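Local structure of IroE-like serine hydrolase (Shewanella oneidensis, 3GFF) at the interface of chains A and B. The protein is an IroE-like serine hydrolase of the esterase D family that probably cleaves ester bonds. Sequence-based numbering; all coordinates share one arbitrary frame. Chains: chain A/B, IroE-like serine hydrolase.

The interface of chains A and B. Residues chain A 54, 57, 245, 248-249, 251-253; chain B 60-61, 64, 72, 252, 256.
Helices 51-65 and 250-263 of chain A, with the loop residues A:Glu245, A:Gln248 and A:Ser249 leading into the second, face helices 51-66 and 250-262 of chain B; the helix residues in contact and the loop residues A:Gln248 and A:Ser249 have helical backbone angles, while A:Glu245 is extended. The patch belongs to a two-fold symmetric interface between two esterase D-family serine hydrolases, a pairing that may or may not be the biological dimer. B:Phe64, CG anti to its backbone N (chi1 173°), inserts its ring between A:His57, A:Ser249 and A:His252. A:His57 stacks obliquely on one face of it, the planes 29° apart, with B:Phe64 CD1 over the centre of the imidazole, while B:Phe64 CE2 reaches A:His252 CB at 3.6 Å.

A:His57 CG is tucked between its own backbone N and carbonyl carbon (chi1 76°), and both ring nitrogens are engaged. NE2 donates almost straight, in the imidazole plane, to the A:Gln54 amide OE1 at 2.6 Å; that oxygen also accepts from A:Ser251 OG, which lies above the carbonyl plane. A:His57 ND1 pairs with A:His252 ND1 at 2.7 Å. The chain runs on tip to tip and nearly straight from A:His252 NE2 to B:His252 NE2 at 2.8 Å, proton direction undecided in both histidine pairs. An alanine at A:His57 would remove the imidazole and would probably leave B:Phe64 without its stacking partner and A:His252 less firmly fixed in rotation.

B:Leu61 CD1 caps a face of the A:His252 ring, 3.8 Å from its centroid. Farther along, B:Tyr256 OH donates to A:Glu245 OE2 at 2.5 Å, meeting it from above the carboxylate plane. A:Ser249 OG binds the other oxygen, OE1, through its anti lone pair, which is likely to fix the rotation of the carboxylate. Water 1 links B:Tyr256 OH to A:Ser249 O and A:Ile253 N, and A:Ile253 CB packs against the phenol.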
# COMPACT_ATOMS: atom_id res chain seq x y z
N GLN A 54 12.16 4.98 -2.29
CA GLN A 54 11.06 4.01 -2.50
C GLN A 54 11.12 2.70 -1.67
O GLN A 54 10.10 2.03 -1.51
CB GLN A 54 10.99 3.64 -3.98
CG GLN A 54 10.81 4.83 -4.99
CD GLN A 54 9.45 5.47 -4.94
OE1 GLN A 54 8.48 4.92 -4.41
NE2 GLN A 54 9.36 6.68 -5.47
N HIS A 57 8.43 2.03 1.75
CA HIS A 57 7.00 1.72 1.54
C HIS A 57 6.81 0.51 0.66
O HIS A 57 5.85 -0.23 0.84
CB HIS A 57 6.17 2.92 1.01
CG HIS A 57 6.38 3.22 -0.45
ND1 HIS A 57 5.51 2.78 -1.44
CD2 HIS A 57 7.33 3.94 -1.09
CE1 HIS A 57 5.95 3.18 -2.62
NE2 HIS A 57 7.05 3.89 -2.43
N GLU A 245 -4.39 8.86 -9.73
CA GLU A 245 -3.05 8.87 -9.21
C GLU A 245 -2.18 9.89 -9.95
O GLU A 245 -2.46 10.31 -11.11
CB GLU A 245 -2.40 7.47 -9.31
CG GLU A 245 -3.13 6.34 -8.51
CD GLU A 245 -3.04 6.48 -7.01
OE1 GLU A 245 -2.05 7.04 -6.48
OE2 GLU A 245 -3.96 5.99 -6.34
N GLN A 248 4.11 10.71 -8.89
CA GLN A 248 4.76 10.22 -7.68
C GLN A 248 3.91 9.19 -6.88
O GLN A 248 4.44 8.15 -6.51
CB GLN A 248 5.28 11.41 -6.84
CG GLN A 248 6.55 12.07 -7.47
CD GLN A 248 7.77 11.14 -7.50
OE1 GLN A 248 7.97 10.30 -6.62
NE2 GLN A 248 8.61 11.29 -8.52
N SER A 249 2.61 9.44 -6.68
CA SER A 249 1.77 8.50 -5.86
C SER A 249 1.54 7.10 -6.47
O SER A 249 1.13 6.18 -5.77
CB SER A 249 0.39 9.08 -5.55
OG SER A 249 -0.52 8.89 -6.63
N SER A 251 3.65 4.95 -7.55
CA SER A 251 4.70 3.97 -7.25
C SER A 251 4.16 2.87 -6.37
O SER A 251 4.41 1.67 -6.63
CB SER A 251 5.95 4.64 -6.61
OG SER A 251 5.68 5.24 -5.34
N HIS A 252 3.37 3.26 -5.38
CA HIS A 252 2.83 2.31 -4.41
C HIS A 252 1.75 1.34 -4.96
O HIS A 252 1.95 0.11 -4.87
CB HIS A 252 2.30 3.04 -3.21
CG HIS A 252 2.04 2.16 -2.03
ND1 HIS A 252 3.02 1.81 -1.13
CD2 HIS A 252 0.90 1.59 -1.57
CE1 HIS A 252 2.50 1.06 -0.17
NE2 HIS A 252 1.21 0.92 -0.41
N ILE A 253 0.63 1.89 -5.44
CA ILE A 253 -0.49 1.10 -5.98
C ILE A 253 -0.06 0.37 -7.25
O ILE A 253 -0.62 -0.67 -7.60
CB ILE A 253 -1.83 1.96 -6.21
CG1 ILE A 253 -3.08 1.06 -6.25
CG2 ILE A 253 -1.77 2.84 -7.46
CD1 ILE A 253 -3.32 0.16 -4.95
N SER B 60 3.58 3.59 7.17
CA SER B 60 4.38 3.86 6.00
C SER B 60 3.49 4.28 4.82
O SER B 60 3.87 5.09 4.03
CB SER B 60 5.34 2.71 5.64
OG SER B 60 4.69 1.50 5.26
N LEU B 61 2.31 3.73 4.72
CA LEU B 61 1.40 4.11 3.65
C LEU B 61 0.86 5.52 3.89
O LEU B 61 0.86 6.37 2.98
CB LEU B 61 0.24 3.12 3.59
CG LEU B 61 -0.90 3.47 2.63
CD1 LEU B 61 -0.33 3.58 1.19
CD2 LEU B 61 -2.06 2.45 2.79
N PHE B 64 3.52 8.01 3.02
CA PHE B 64 3.70 8.06 1.58
C PHE B 64 2.59 8.87 0.88
O PHE B 64 2.84 9.63 -0.07
CB PHE B 64 3.70 6.65 0.98
CG PHE B 64 3.72 6.64 -0.54
CD1 PHE B 64 4.91 6.76 -1.22
CD2 PHE B 64 2.54 6.54 -1.27
CE1 PHE B 64 4.94 6.78 -2.61
CE2 PHE B 64 2.55 6.55 -2.65
CZ PHE B 64 3.75 6.66 -3.33
N GLN B 72 -1.86 13.23 -1.47
CA GLN B 72 -3.15 12.62 -1.74
C GLN B 72 -4.03 12.68 -0.51
O GLN B 72 -5.24 12.54 -0.59
CB GLN B 72 -2.92 11.19 -2.23
CG GLN B 72 -2.09 11.18 -3.51
CD GLN B 72 -2.85 11.78 -4.67
OE1 GLN B 72 -3.81 11.20 -5.18
NE2 GLN B 72 -2.42 12.96 -5.11
N HIS B 252 -4.46 -3.37 4.43
CA HIS B 252 -3.66 -2.41 3.66
C HIS B 252 -4.50 -1.70 2.56
O HIS B 252 -4.66 -0.52 2.60
CB HIS B 252 -2.44 -3.09 3.02
CG HIS B 252 -1.41 -2.11 2.52
ND1 HIS B 252 -0.42 -1.60 3.33
CD2 HIS B 252 -1.25 -1.52 1.31
CE1 HIS B 252 0.32 -0.76 2.63
NE2 HIS B 252 -0.16 -0.69 1.40
N TYR B 256 -6.04 2.06 2.35
CA TYR B 256 -5.69 2.88 1.16
C TYR B 256 -6.87 3.66 0.62
O TYR B 256 -6.85 4.90 0.54
CB TYR B 256 -5.09 2.00 0.06
CG TYR B 256 -4.53 2.75 -1.16
CD1 TYR B 256 -5.32 3.02 -2.29
CD2 TYR B 256 -3.18 3.11 -1.23
CE1 TYR B 256 -4.80 3.70 -3.40
CE2 TYR B 256 -2.66 3.78 -2.33
CZ TYR B 256 -3.47 4.08 -3.41
OH TYR B 256 -2.92 4.74 -4.49
O HOH W 1 -0.48 4.43 -4.54